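PDB 1VBL: pectate lyase 47 from Bacillus sp. TS-47, which probably breaks the polygalacturonate chains of pectin by elimination, as a thermostable, calcium-binding pectate lyase of polysaccharide lyase family 1. Local coordinates for residues A[182-187]-A[221-226]; A[213-218]-A[306-311]. All blocks are in the same frame, centred on the assembly; numbering follows the deposited sequence.

Contact 1: A[182-187]-A[221-226]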
loop_
_atom_site.group_PDB
_atom_site.type_symbol
_atom_site.label_atom_id
_atom_site.label_comp_id
_atom_site.label_asym_id
_atom_site.label_seq_id
_atom_site.Cartn_x
_atom_site.Cartn_y
_atom_site.Cartn_z
ATOM N N LEU A 182 -1.162 14.241 -20.406
ATOM C CA LEU A 182 -2.609 14.270 -20.591
ATOM C C LEU A 182 -3.368 14.620 -19.317
ATOM O O LEU A 182 -4.589 14.763 -19.339
ATOM C CB LEU A 182 -3.090 12.909 -21.098
ATOM C CG LEU A 182 -2.369 12.367 -22.333
ATOM C CD1 LEU A 182 -2.795 10.927 -22.582
ATOM C CD2 LEU A 182 -2.679 13.247 -23.534
ATOM N N GLY A 183 -2.644 14.758 -18.211
ATOM C CA GLY A 183 -3.292 15.069 -16.951
ATOM C C GLY A 183 -3.809 13.788 -16.324
ATOM O O GLY A 183 -3.885 12.755 -16.991
ATOM N N GLU A 184 -4.168 13.840 -15.046
ATOM C CA GLU A 184 -4.665 12.650 -14.369
ATOM C C GLU A 184 -5.555 12.981 -13.181
ATOM O O GLU A 184 -5.453 14.058 -12.586
ATOM C CB GLU A 184 -3.497 11.797 -13.847
ATOM C CG GLU A 184 -2.522 11.256 -14.889
ATOM C CD GLU A 184 -3.166 10.296 -15.873
ATOM O OE1 GLU A 184 -4.144 9.617 -15.494
ATOM O OE2 GLU A 184 -2.682 10.208 -17.022
ATOM N N TRP A 185 -6.432 12.040 -12.851
ATOM C CA TRP A 185 -7.295 12.170 -11.691
ATOM C C TRP A 185 -6.466 11.510 -10.598
ATOM O O TRP A 185 -5.756 10.539 -10.863
ATOM C CB TRP A 185 -8.592 11.377 -11.860
ATOM C CG TRP A 185 -9.567 11.972 -12.821
ATOM C CD1 TRP A 185 -9.721 11.654 -14.138
ATOM C CD2 TRP A 185 -10.524 12.996 -12.537
ATOM N NE1 TRP A 185 -10.722 12.416 -14.694
ATOM C CE2 TRP A 185 -11.230 13.251 -13.733
ATOM C CE3 TRP A 185 -10.854 13.725 -11.386
ATOM C CZ2 TRP A 185 -12.250 14.206 -13.813
ATOM C CZ3 TRP A 185 -11.870 14.676 -11.464
ATOM C CH2 TRP A 185 -12.555 14.906 -12.671
ATOM N N ASN A 186 -6.536 12.032 -9.382
ATOM C CA ASN A 186 -5.780 11.442 -8.290
ATOM C C ASN A 186 -6.614 11.412 -7.025
ATOM O O ASN A 186 -7.299 12.382 -6.685
ATOM C CB ASN A 186 -4.476 12.209 -8.068
ATOM C CG ASN A 186 -3.524 12.088 -9.251
ATOM O OD1 ASN A 186 -3.110 10.983 -9.621
ATOM N ND2 ASN A 186 -3.180 13.222 -9.855
ATOM N N SER A 187 -6.561 10.277 -6.338
ATOM C CA SER A 187 -7.314 10.089 -5.112
ATOM C C SER A 187 -6.418 10.088 -3.886
ATOM O O SER A 187 -5.201 9.973 -3.992
ATOM C CB SER A 187 -8.123 8.800 -5.194
ATOM O OG SER A 187 -9.160 8.953 -6.145
ATOM N N PHE A 221 -12.720 13.311 -18.988
ATOM C CA PHE A 221 -11.646 14.143 -19.515
ATOM C C PHE A 221 -10.697 13.267 -20.324
ATOM O O PHE A 221 -9.530 13.607 -20.514
ATOM C CB PHE A 221 -10.873 14.815 -18.377
ATOM C CG PHE A 221 -11.673 15.827 -17.603
ATOM C CD1 PHE A 221 -11.142 16.410 -16.459
ATOM C CD2 PHE A 221 -12.945 16.210 -18.023
ATOM C CE1 PHE A 221 -11.862 17.360 -15.739
ATOM C CE2 PHE A 221 -13.676 17.159 -17.312
ATOM C CZ PHE A 221 -13.132 17.737 -16.167
ATOM N N GLY A 222 -11.204 12.131 -20.792
ATOM C CA GLY A 222 -10.384 11.225 -21.575
ATOM C C GLY A 222 -9.321 10.513 -20.757
ATOM O O GLY A 222 -8.364 9.977 -21.317
ATOM N N ARG A 223 -9.484 10.513 -19.435
ATOM C CA ARG A 223 -8.537 9.855 -18.540
ATOM C C ARG A 223 -9.282 8.905 -17.602
ATOM O O ARG A 223 -10.428 9.156 -17.231
ATOM C CB ARG A 223 -7.778 10.890 -17.698
ATOM C CG ARG A 223 -7.102 12.001 -18.490
ATOM C CD ARG A 223 -6.173 11.439 -19.548
ATOM N NE ARG A 223 -5.161 10.560 -18.975
ATOM C CZ ARG A 223 -4.757 9.430 -19.546
ATOM N NH1 ARG A 223 -5.286 9.046 -20.702
ATOM N NH2 ARG A 223 -3.830 8.682 -18.964
ATOM N N PRO A 224 -8.642 7.792 -17.214
ATOM C CA PRO A 224 -9.322 6.864 -16.308
ATOM C C PRO A 224 -9.672 7.565 -14.997
ATOM O O PRO A 224 -8.856 8.298 -14.438
ATOM C CB PRO A 224 -8.301 5.737 -16.130
ATOM C CG PRO A 224 -6.984 6.422 -16.363
ATOM C CD PRO A 224 -7.282 7.325 -17.532
ATOM N N PHE A 225 -10.894 7.350 -14.523
ATOM C CA PHE A 225 -11.360 7.971 -13.290
ATOM C C PHE A 225 -10.778 7.204 -12.105
ATOM O O PHE A 225 -11.427 6.329 -11.530
ATOM C CB PHE A 225 -12.890 7.950 -13.253
ATOM C CG PHE A 225 -13.487 8.932 -12.292
ATOM C CD1 PHE A 225 -13.085 10.267 -12.300
ATOM C CD2 PHE A 225 -14.466 8.532 -11.390
ATOM C CE1 PHE A 225 -13.652 11.190 -11.420
ATOM C CE2 PHE A 225 -15.036 9.445 -10.508
ATOM C CZ PHE A 225 -14.627 10.778 -10.525
ATOM N N GLN A 226 -9.543 7.549 -11.756
ATOM C CA GLN A 226 -8.817 6.900 -10.670
ATOM C C GLN A 226 -9.302 7.290 -9.276
ATOM O O GLN A 226 -8.846 8.272 -8.688
ATOM C CB GLN A 226 -7.318 7.187 -10.834
ATOM C CG GLN A 226 -6.781 6.662 -12.162
ATOM C CD GLN A 226 -5.326 7.007 -12.427
ATOM O OE1 GLN A 226 -4.753 6.558 -13.421
ATOM N NE2 GLN A 226 -4.723 7.804 -11.549
HETATM O O HOH W 1 -6.526 9.619 -14.247
HETATM O O HOH W 2 -3.658 6.997 -15.892
#
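Arg223 reaches across to the side chain of Leu182, the carbonyl of Gly183 and the carboxylate of Glu184. Its CB lies beside the indole, 4.1 Å from Trp185 CD1. CG follows, 3.6 Å from Gly183 O, and CD runs on past the carbonyl oxygens of Leu182 and Gly183. Bends at chi2 (-55°) and chi3 (-57°) turn first CD and then NE, and NE donates to Gly183 O at 3.2 Å. At the tip, NH2 donates to Glu184 OE2 over 2.7 Å, a salt bridge that lies in the guanidinium plane and uses the syn lone pair of the carboxylate; NE adds a weak bond to the same oxygen. The positive charge probably makes the close approach of OE2 to Gly183 O tolerable. NH1 turns back to Gly222 O, while Leu182 CD1 and Pro224 CD cover opposite faces of the guanidinium.

Next to these polar contacts, Trp185 is packed among aromatics. Phe225 drives its edge into the indole face, CE1 sitting 3.6 Å above the indole plane, over its centre, and Phe221 lies nearly parallel but slid aside. One water bridges Glu184 OE1, Trp185 N and Pro224 O, and Ser187 OG donates to Gln226 O at 2.7 Å.

The contact thus packs two short antiparallel hairpins together: strand 184-186 pairs with 174-176, and 223-224 with 219-220. Trp175 of strand 174-176 joins the aromatic cluster, Tyr220 O takes the indole N-H, and helix 90-97 touches Trp185 through Tyr93 and Phe221 through Leu94.

Contact 2: A[213-218]-A[306-311]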
loop_
_atom_site.group_PDB
_atom_site.type_symbol
_atom_site.label_atom_id
_atom_site.label_comp_id
_atom_site.label_asym_id
_atom_site.label_seq_id
_atom_site.Cartn_x
_atom_site.Cartn_y
_atom_site.Cartn_z
ATOM N N PRO A 213 -13.215 -2.612 -9.499
ATOM C CA PRO A 213 -11.978 -2.475 -10.272
ATOM C C PRO A 213 -11.996 -1.158 -11.045
ATOM O O PRO A 213 -13.067 -0.676 -11.422
ATOM C CB PRO A 213 -12.011 -3.696 -11.185
ATOM C CG PRO A 213 -13.473 -3.892 -11.419
ATOM C CD PRO A 213 -14.050 -3.703 -10.033
ATOM N N ASP A 214 -10.820 -0.578 -11.278
ATOM C CA ASP A 214 -10.730 0.695 -11.987
ATOM C C ASP A 214 -11.489 0.675 -13.308
ATOM O O ASP A 214 -12.030 1.687 -13.741
ATOM C CB ASP A 214 -9.268 1.064 -12.249
ATOM C CG ASP A 214 -8.516 1.411 -10.978
ATOM O OD1 ASP A 214 -9.157 1.903 -10.028
ATOM O OD2 ASP A 214 -7.284 1.208 -10.936
ATOM N N ARG A 215 -11.526 -0.492 -13.933
ATOM C CA ARG A 215 -12.195 -0.683 -15.215
ATOM C C ARG A 215 -13.678 -0.338 -15.158
ATOM O O ARG A 215 -14.279 0.034 -16.166
ATOM C CB ARG A 215 -12.019 -2.137 -15.662
ATOM C CG ARG A 215 -10.564 -2.598 -15.651
ATOM C CD ARG A 215 -9.956 -2.546 -14.236
ATOM N NE ARG A 215 -8.521 -2.267 -14.265
ATOM C CZ ARG A 215 -7.976 -1.210 -14.863
ATOM N NH1 ARG A 215 -8.740 -0.324 -15.487
ATOM N NH2 ARG A 215 -6.664 -1.038 -14.837
ATOM N N SER A 216 -14.264 -0.457 -13.973
ATOM C CA SER A 216 -15.679 -0.173 -13.786
ATOM C C SER A 216 -15.939 1.262 -13.336
ATOM O O SER A 216 -17.094 1.670 -13.209
ATOM C CB SER A 216 -16.263 -1.125 -12.745
ATOM O OG SER A 216 -15.725 -0.854 -11.459
ATOM N N LEU A 217 -14.872 2.019 -13.099
ATOM C CA LEU A 217 -14.998 3.396 -12.633
ATOM C C LEU A 217 -15.274 4.413 -13.739
ATOM O O LEU A 217 -15.681 5.541 -13.464
ATOM C CB LEU A 217 -13.741 3.804 -11.855
ATOM C CG LEU A 217 -13.366 2.878 -10.692
ATOM C CD1 LEU A 217 -12.158 3.444 -9.948
ATOM C CD2 LEU A 217 -14.556 2.724 -9.751
ATOM N N GLY A 218 -15.040 4.020 -14.984
ATOM C CA GLY A 218 -15.299 4.923 -16.089
ATOM C C GLY A 218 -14.146 5.825 -16.482
ATOM O O GLY A 218 -13.018 5.678 -16.009
ATOM N N LEU A 306 -4.246 -10.597 -19.616
ATOM C CA LEU A 306 -5.702 -10.622 -19.701
ATOM C C LEU A 306 -6.307 -9.903 -18.499
ATOM O O LEU A 306 -7.519 -9.693 -18.432
ATOM C CB LEU A 306 -6.211 -12.067 -19.737
ATOM C CG LEU A 306 -5.780 -12.910 -20.938
ATOM C CD1 LEU A 306 -6.269 -14.348 -20.775
ATOM C CD2 LEU A 306 -6.340 -12.290 -22.209
ATOM N N ALA A 307 -5.457 -9.525 -17.550
ATOM C CA ALA A 307 -5.919 -8.839 -16.349
ATOM C C ALA A 307 -6.462 -7.447 -16.660
ATOM O O ALA A 307 -6.007 -6.779 -17.590
ATOM C CB ALA A 307 -4.782 -8.739 -15.333
ATOM N N ASP A 308 -7.439 -7.022 -15.867
ATOM C CA ASP A 308 -8.052 -5.708 -16.021
ATOM C C ASP A 308 -6.995 -4.629 -15.795
ATOM O O ASP A 308 -7.063 -3.542 -16.369
ATOM C CB ASP A 308 -9.172 -5.540 -14.995
ATOM C CG ASP A 308 -10.359 -6.442 -15.266
ATOM O OD1 ASP A 308 -11.181 -6.624 -14.341
ATOM O OD2 ASP A 308 -10.477 -6.956 -16.398
ATOM N N TYR A 309 -6.021 -4.943 -14.947
ATOM C CA TYR A 309 -4.947 -4.015 -14.623
ATOM C C TYR A 309 -3.710 -4.306 -15.456
ATOM O O TYR A 309 -3.149 -5.398 -15.389
ATOM C CB TYR A 309 -4.609 -4.124 -13.131
ATOM C CG TYR A 309 -5.718 -3.618 -12.239
ATOM C CD1 TYR A 309 -5.742 -2.289 -11.810
ATOM C CD2 TYR A 309 -6.776 -4.449 -11.872
ATOM C CE1 TYR A 309 -6.798 -1.800 -11.039
ATOM C CE2 TYR A 309 -7.834 -3.972 -11.106
ATOM C CZ TYR A 309 -7.838 -2.647 -10.693
ATOM O OH TYR A 309 -8.887 -2.178 -9.941
ATOM N N ASP A 310 -3.292 -3.331 -16.252
ATOM C CA ASP A 310 -2.107 -3.502 -17.077
ATOM C C ASP A 310 -0.902 -3.518 -16.152
ATOM O O ASP A 310 -1.015 -3.177 -14.975
ATOM C CB ASP A 310 -1.978 -2.347 -18.070
ATOM C CG ASP A 310 -3.099 -2.328 -19.094
ATOM O OD1 ASP A 310 -3.285 -3.351 -19.784
ATOM O OD2 ASP A 310 -3.792 -1.294 -19.207
ATOM N N PHE A 311 0.242 -3.937 -16.674
ATOM C CA PHE A 311 1.461 -3.960 -15.881
ATOM C C PHE A 311 2.389 -2.893 -16.428
ATOM O O PHE A 311 2.590 -2.805 -17.641
ATOM C CB PHE A 311 2.148 -5.325 -15.961
ATOM C CG PHE A 311 3.541 -5.331 -15.388
ATOM C CD1 PHE A 311 4.655 -5.232 -16.221
ATOM C CD2 PHE A 311 3.738 -5.406 -14.016
ATOM C CE1 PHE A 311 5.944 -5.210 -15.692
ATOM C CE2 PHE A 311 5.029 -5.382 -13.473
ATOM C CZ PHE A 311 6.131 -5.285 -14.313
#
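Arg215 and Tyr309 join two loops that project from the parallel beta-helix expected of a family 1 pectate lyase, one following strand 200-208 and the other strand 293-303. The phenol oxygen is the polar link: Asp214 N donates to Tyr309 OH at 2.8 Å with an N-H...O angle of 158°. Asp209 OD2 is a weak further partner of the hydroxyl, and Pro213 CB packs beside it.

Arg215 covers the ring. A bend at chi2 (62°) brings CD round to the phenol face, where it makes a CH-pi contact, and NE sits 3.4 Å above the ring, over its centre. CZ is 4.1 Å from the centroid, a cation-pi arrangement, although the guanidinium is steeply inclined to the ring, at 58°. The same chain is pressed against Asp308: Arg215 CD comes within 3.2 Å of Asp308 CB, and Asp308 O lies over a guanidinium face, 2.9 Å from NE, at an angle too poor for a hydrogen bond. The carboxylates of Asp308 and Asp310 do not touch the guanidinium but would probably still attract its charge.

Asp214 meets the ring at its edge, OD2 being 3.0 Å from Tyr309 CE1, while OD1 is bonded to His228. Within its loop, Pro213 O accepts from both Ser216 N and OG, which ties the backbone around Asp214 and Arg215.

An alanine in place of Tyr309 would probably leave Asp214 N without this acceptor and Arg215 less confined, its guanidinium without the aromatic face. Long loops carried on a stack of parallel strands are characteristic of the pectate lyase beta-helix, and this contact ties together two that leave strands three steps apart in the stack, with 239-251 and 272-280 between them.

The two contacts lie with their centres 14 Å apart and share one run of chain: residues 213-218 of contact 2 lead almost directly into 221-226 of contact 1. They touch there, through a probable hydrogen bond from Phe225 N to Gly218 O (3.1 Å) and through Leu217 CD1 packing on Phe225 O at 3.4 Å. Both lie near the calcium site formed by Asp190, Asp229 and Asp233. Contact 1 is the nearer, with the Ser187 side chain about 8 Å from the ion and about 4 Å from that of Asp229; the Asp214 side chain of contact 2 lies about 13 Å from the ion. Together they join loops bordering what is probably the substrate-binding side.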